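Local coordinates for protein decapping nuclease RAI1 (Scheffersomyces stipitis, PDB 5BTO) that removes NAD caps and other 5'-end caps from RNA with the help of a divalent metal cation, and binds and stimulates the exoribonuclease RAT1, at residues Phe40-Lys45 against Leu91-Lys96; Asp86-Leu91 against Met389-Phe394. All coordinates share one frame; numbering follows the deposited sequence.

Interaction 1 (Phe40-Lys45 against Leu91-Lys96)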
# COMPACT_ATOMS: atom_id res chain seq x y z
N PHE A 40 -11.85 20.07 -34.83
CA PHE A 40 -11.55 18.64 -34.78
C PHE A 40 -11.88 17.92 -36.09
O PHE A 40 -12.87 18.25 -36.76
CB PHE A 40 -12.25 17.97 -33.59
CG PHE A 40 -11.65 18.35 -32.27
CD1 PHE A 40 -10.49 17.73 -31.83
CD2 PHE A 40 -12.22 19.33 -31.49
CE1 PHE A 40 -9.92 18.08 -30.62
CE2 PHE A 40 -11.65 19.68 -30.27
CZ PHE A 40 -10.50 19.06 -29.84
N VAL A 41 -11.03 16.95 -36.45
CA VAL A 41 -11.17 16.18 -37.67
C VAL A 41 -11.33 14.70 -37.31
O VAL A 41 -10.52 14.17 -36.55
CB VAL A 41 -9.93 16.33 -38.55
CG1 VAL A 41 -10.12 15.63 -39.89
CG2 VAL A 41 -9.59 17.80 -38.73
N TYR A 42 -12.36 14.05 -37.85
CA TYR A 42 -12.71 12.69 -37.43
C TYR A 42 -12.66 11.64 -38.54
O TYR A 42 -12.59 10.44 -38.25
CB TYR A 42 -14.10 12.66 -36.78
CG TYR A 42 -14.18 13.50 -35.52
CD1 TYR A 42 -13.59 13.06 -34.34
CD2 TYR A 42 -14.84 14.72 -35.50
CE1 TYR A 42 -13.64 13.81 -33.19
CE2 TYR A 42 -14.91 15.49 -34.34
CZ TYR A 42 -14.30 15.02 -33.19
OH TYR A 42 -14.34 15.76 -32.03
N ASP A 43 -12.71 12.08 -39.80
CA ASP A 43 -12.66 11.16 -40.93
C ASP A 43 -11.29 10.52 -41.02
O ASP A 43 -10.28 11.23 -41.05
CB ASP A 43 -12.98 11.89 -42.23
CG ASP A 43 -12.94 10.97 -43.44
OD1 ASP A 43 -11.85 10.81 -44.03
OD2 ASP A 43 -13.99 10.39 -43.79
N GLN A 44 -11.24 9.19 -41.06
CA GLN A 44 -9.96 8.49 -40.98
C GLN A 44 -9.05 8.80 -42.16
O GLN A 44 -7.84 8.99 -41.98
CB GLN A 44 -10.16 6.98 -40.83
CG GLN A 44 -10.90 6.58 -39.56
CD GLN A 44 -10.21 7.11 -38.32
OE1 GLN A 44 -9.23 6.53 -37.86
NE2 GLN A 44 -10.69 8.22 -37.80
N LYS A 45 -9.61 8.83 -43.36
CA LYS A 45 -8.79 9.10 -44.53
C LYS A 45 -8.18 10.49 -44.47
O LYS A 45 -6.98 10.66 -44.69
CB LYS A 45 -9.59 8.92 -45.81
CG LYS A 45 -8.73 9.02 -47.05
CD LYS A 45 -9.48 8.54 -48.28
CE LYS A 45 -8.54 8.30 -49.44
NZ LYS A 45 -7.80 9.54 -49.81
N LEU A 91 -15.00 10.95 -27.19
CA LEU A 91 -16.26 10.22 -27.34
C LEU A 91 -16.86 10.40 -28.73
O LEU A 91 -17.49 9.48 -29.25
CB LEU A 91 -17.28 10.66 -26.29
CG LEU A 91 -16.82 10.29 -24.88
CD1 LEU A 91 -17.88 10.70 -23.87
CD2 LEU A 91 -16.52 8.80 -24.79
N THR A 92 -16.68 11.57 -29.32
CA THR A 92 -17.15 11.78 -30.69
C THR A 92 -16.44 10.81 -31.64
O THR A 92 -17.07 10.15 -32.47
CB THR A 92 -16.95 13.23 -31.15
OG1 THR A 92 -17.68 14.11 -30.29
CG2 THR A 92 -17.43 13.42 -32.60
N ALA A 93 -15.12 10.70 -31.50
CA ALA A 93 -14.35 9.80 -32.34
C ALA A 93 -14.70 8.34 -32.07
O ALA A 93 -14.77 7.53 -32.98
CB ALA A 93 -12.85 10.04 -32.15
N LEU A 94 -14.91 8.00 -30.80
CA LEU A 94 -15.23 6.62 -30.42
C LEU A 94 -16.58 6.19 -30.97
O LEU A 94 -16.76 5.06 -31.43
CB LEU A 94 -15.22 6.47 -28.89
CG LEU A 94 -15.62 5.10 -28.35
CD1 LEU A 94 -14.71 3.99 -28.84
CD2 LEU A 94 -15.65 5.15 -26.81
N THR A 95 -17.54 7.10 -30.92
CA THR A 95 -18.87 6.82 -31.45
C THR A 95 -18.78 6.47 -32.94
O THR A 95 -19.38 5.51 -33.40
CB THR A 95 -19.81 8.02 -31.24
OG1 THR A 95 -19.99 8.24 -29.83
CG2 THR A 95 -21.18 7.74 -31.87
N LYS A 96 -18.01 7.27 -33.66
CA LYS A 96 -17.84 7.04 -35.10
C LYS A 96 -17.21 5.68 -35.35
O LYS A 96 -17.63 4.93 -36.23
CB LYS A 96 -16.99 8.16 -35.69
CG LYS A 96 -16.79 8.09 -37.20
CD LYS A 96 -15.95 9.28 -37.65
CE LYS A 96 -15.72 9.28 -39.16
NZ LYS A 96 -17.01 9.31 -39.91
O HOH W 1 -16.24 10.45 -42.38
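The turn that leads from strand 40-41 into helix 44-50 lies against helix 87-101, with Tyr-42 meeting Thr-92, Ala-93 and Lys-96. The methyl CG2 of Thr-92 sits over one face of the Tyr-42 ring, 3.7 Å from its centroid and shifted toward the rim, a CH-pi contact. That methyl is anti to the backbone N (chi1 of OG1 -60°), which leaves OG1 beside the N, where it bonds back to the carbonyl of Lys-88 one turn earlier. Threonine thus serves both ring and helix. Near the plane of the ring, at its edge, CB of Ala-93 approaches CD1 of Tyr-42 at 3.8 Å; the short side chain lets the aromatic edge come close to the helix backbone.

Strand 40-41 is the last strand at one end of the ten-stranded sheet of this PD-(D/E)XK-clan nuclease, paired with 27-34, and in the turn after it Asp-43 is the N-cap of helix 44-50, its OD1 accepting from the N of Ile-46. Gln-44 folds back so that NE2 donates to O of Tyr-42 at 3.0 Å, from above the carbonyl plane, and also to O of Ala-31 on strand 27-34. Lys-96 runs extended through chi3, which lays CE 3.5 Å from O of Tyr-42; the bend at chi4 (59°) then sets the direction of NZ. NZ of Lys-96, salt-bridged to Glu-100, donates to a water at 2.8 Å, and this water in turn donates to OD2 of Asp-43 at 2.7 Å, bridging charged atoms that lie 5.0 Å apart.

Interaction 2 (Asp86-Leu91 against Met389-Phe394)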
# COMPACT_ATOMS: atom_id res chain seq x y z
N ASP A 86 -9.99 16.63 -23.25
CA ASP A 86 -11.42 16.74 -23.52
C ASP A 86 -12.04 15.38 -23.85
O ASP A 86 -11.78 14.81 -24.92
CB ASP A 86 -11.61 17.71 -24.69
CG ASP A 86 -13.07 17.91 -25.05
OD1 ASP A 86 -13.94 17.60 -24.22
OD2 ASP A 86 -13.33 18.40 -26.17
N MET A 87 -12.86 14.86 -22.95
CA MET A 87 -13.50 13.58 -23.19
C MET A 87 -14.51 13.69 -24.34
O MET A 87 -14.80 12.70 -25.00
CB MET A 87 -14.16 13.06 -21.91
CG MET A 87 -14.78 11.66 -22.01
SD MET A 87 -13.63 10.31 -22.40
CE MET A 87 -12.46 10.45 -21.06
N LYS A 88 -15.01 14.90 -24.59
CA LYS A 88 -16.05 15.09 -25.61
C LYS A 88 -15.58 14.69 -27.00
O LYS A 88 -16.26 13.95 -27.71
CB LYS A 88 -16.51 16.55 -25.63
CG LYS A 88 -17.07 17.06 -24.32
CD LYS A 88 -17.41 18.54 -24.41
CE LYS A 88 -18.01 19.04 -23.11
NZ LYS A 88 -17.08 18.86 -21.96
N CYS A 89 -14.41 15.18 -27.39
CA CYS A 89 -13.88 14.84 -28.71
C CYS A 89 -13.51 13.35 -28.81
O CYS A 89 -13.75 12.71 -29.83
CB CYS A 89 -12.71 15.75 -29.12
SG CYS A 89 -11.29 15.85 -28.00
N LEU A 90 -12.93 12.81 -27.74
CA LEU A 90 -12.65 11.38 -27.69
C LEU A 90 -13.94 10.57 -27.89
O LEU A 90 -13.97 9.61 -28.67
CB LEU A 90 -11.95 11.00 -26.38
CG LEU A 90 -11.67 9.51 -26.16
CD1 LEU A 90 -10.94 8.91 -27.37
CD2 LEU A 90 -10.86 9.29 -24.86
N LEU A 91 -15.00 10.95 -27.19
CA LEU A 91 -16.26 10.22 -27.34
C LEU A 91 -16.86 10.40 -28.73
O LEU A 91 -17.49 9.48 -29.25
CB LEU A 91 -17.28 10.66 -26.29
CG LEU A 91 -16.82 10.29 -24.88
CD1 LEU A 91 -17.88 10.70 -23.87
CD2 LEU A 91 -16.52 8.80 -24.79
N MET A 389 -18.10 15.08 -18.98
CA MET A 389 -17.47 13.82 -19.36
C MET A 389 -18.25 13.11 -20.47
O MET A 389 -17.76 12.96 -21.59
CB MET A 389 -17.34 12.90 -18.13
CG MET A 389 -16.71 11.54 -18.40
SD MET A 389 -15.02 11.41 -17.80
CE MET A 389 -15.25 12.15 -16.17
N LEU A 390 -19.46 12.66 -20.15
CA LEU A 390 -20.33 12.03 -21.14
C LEU A 390 -21.06 13.09 -21.94
O LEU A 390 -21.48 14.12 -21.39
CB LEU A 390 -21.33 11.09 -20.46
CG LEU A 390 -20.75 9.97 -19.59
CD1 LEU A 390 -21.87 9.12 -18.97
CD2 LEU A 390 -19.77 9.11 -20.36
N THR A 391 -21.23 12.83 -23.24
CA THR A 391 -21.99 13.74 -24.09
C THR A 391 -23.35 13.14 -24.39
O THR A 391 -23.54 11.93 -24.31
CB THR A 391 -21.27 13.99 -25.41
OG1 THR A 391 -21.25 12.78 -26.18
CG2 THR A 391 -19.82 14.45 -25.16
N SER A 392 -24.31 13.98 -24.74
CA SER A 392 -25.65 13.48 -25.07
C SER A 392 -25.59 12.58 -26.30
O SER A 392 -26.29 11.57 -26.36
CB SER A 392 -26.64 14.63 -25.26
OG SER A 392 -26.25 15.50 -26.30
N GLU A 393 -24.75 12.94 -27.26
CA GLU A 393 -24.62 12.14 -28.48
C GLU A 393 -24.09 10.74 -28.17
O GLU A 393 -24.57 9.75 -28.71
CB GLU A 393 -23.70 12.85 -29.49
CG GLU A 393 -24.27 14.13 -30.09
CD GLU A 393 -24.20 15.34 -29.17
OE1 GLU A 393 -23.53 15.27 -28.11
OE2 GLU A 393 -24.82 16.37 -29.51
N PHE A 394 -23.09 10.66 -27.29
CA PHE A 394 -22.52 9.36 -26.97
C PHE A 394 -23.52 8.49 -26.20
O PHE A 394 -23.66 7.30 -26.49
CB PHE A 394 -21.23 9.56 -26.16
CG PHE A 394 -20.59 8.29 -25.70
CD1 PHE A 394 -19.95 7.45 -26.61
CD2 PHE A 394 -20.59 7.94 -24.36
CE1 PHE A 394 -19.36 6.28 -26.18
CE2 PHE A 394 -20.00 6.78 -23.92
CZ PHE A 394 -19.37 5.95 -24.82
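Leu-91 and Phe-394 cross at about a right angle. CD2 of Leu-91 stands over the centre of the Phe-394 ring, 3.9 Å from the centroid and only 4° off its normal, a CH-pi contact. CD1 of Leu-91, the other methyl, lies 3.9 Å from CD2 of Phe-394 and also approaches Leu-390. Phe-394 has CG anti to its backbone N (chi1 177°), which carries the ring toward Leu-91; an alanine here would probably open a gap beside Leu-91 and leave its two methyls without their aromatic support.

One turn earlier, CG of Met-87, whose unbranched chain bends at chi2 and chi3, meets CG of Met-389 in the loop before helix 392-400 at 4.1 Å. O of Met-389, buried with no hydrogen-bond partner in the model, is enclosed by carbon, CD1 of Leu-91 at 3.2 Å and CG of Met-87 at 3.3 Å. Lys-88 and Thr-391 pack through aliphatic carbon, CG to CG2 at 3.9 Å, while NZ of Lys-88 continues to O of Glu-388.

CG2 of Thr-391 serves the contact while its OG1 accepts from N of Phe-394 at 3.0 Å, and Asp-86 likewise accepts from N of Lys-88 through OD1. Each segment thus contains an N-capped helix start, Met-87 and Leu-91 packing on strand 142-147 and Met-389 and Leu-390 on 132-139, beside the substrate-binding Tyr-114, whose hydroxyl bonds O of Asp-86.

How the interactions relate
From the N terminus, the chain passes 40-45 at the edge of the large sheet and, after 45 residues, closes a first loop when 91-96 returns beside it in interaction 1. Segment 86-91, the N-cap and first turn of helix 87-101, has already passed; its partner 389-394 arrives only after 297 further residues, so interaction 2 joins early chain to the C-terminal part. The segments alternate, and the two loops cross, sharing Leu-91. Their centres are 11 Å apart and they touch: OH of Tyr-42 packs on CB of Cys-89 at 3.3 Å, and Leu-94 packs on Phe-394. Helix 87-101 thus ties the 40-45 turn to helix 392-400.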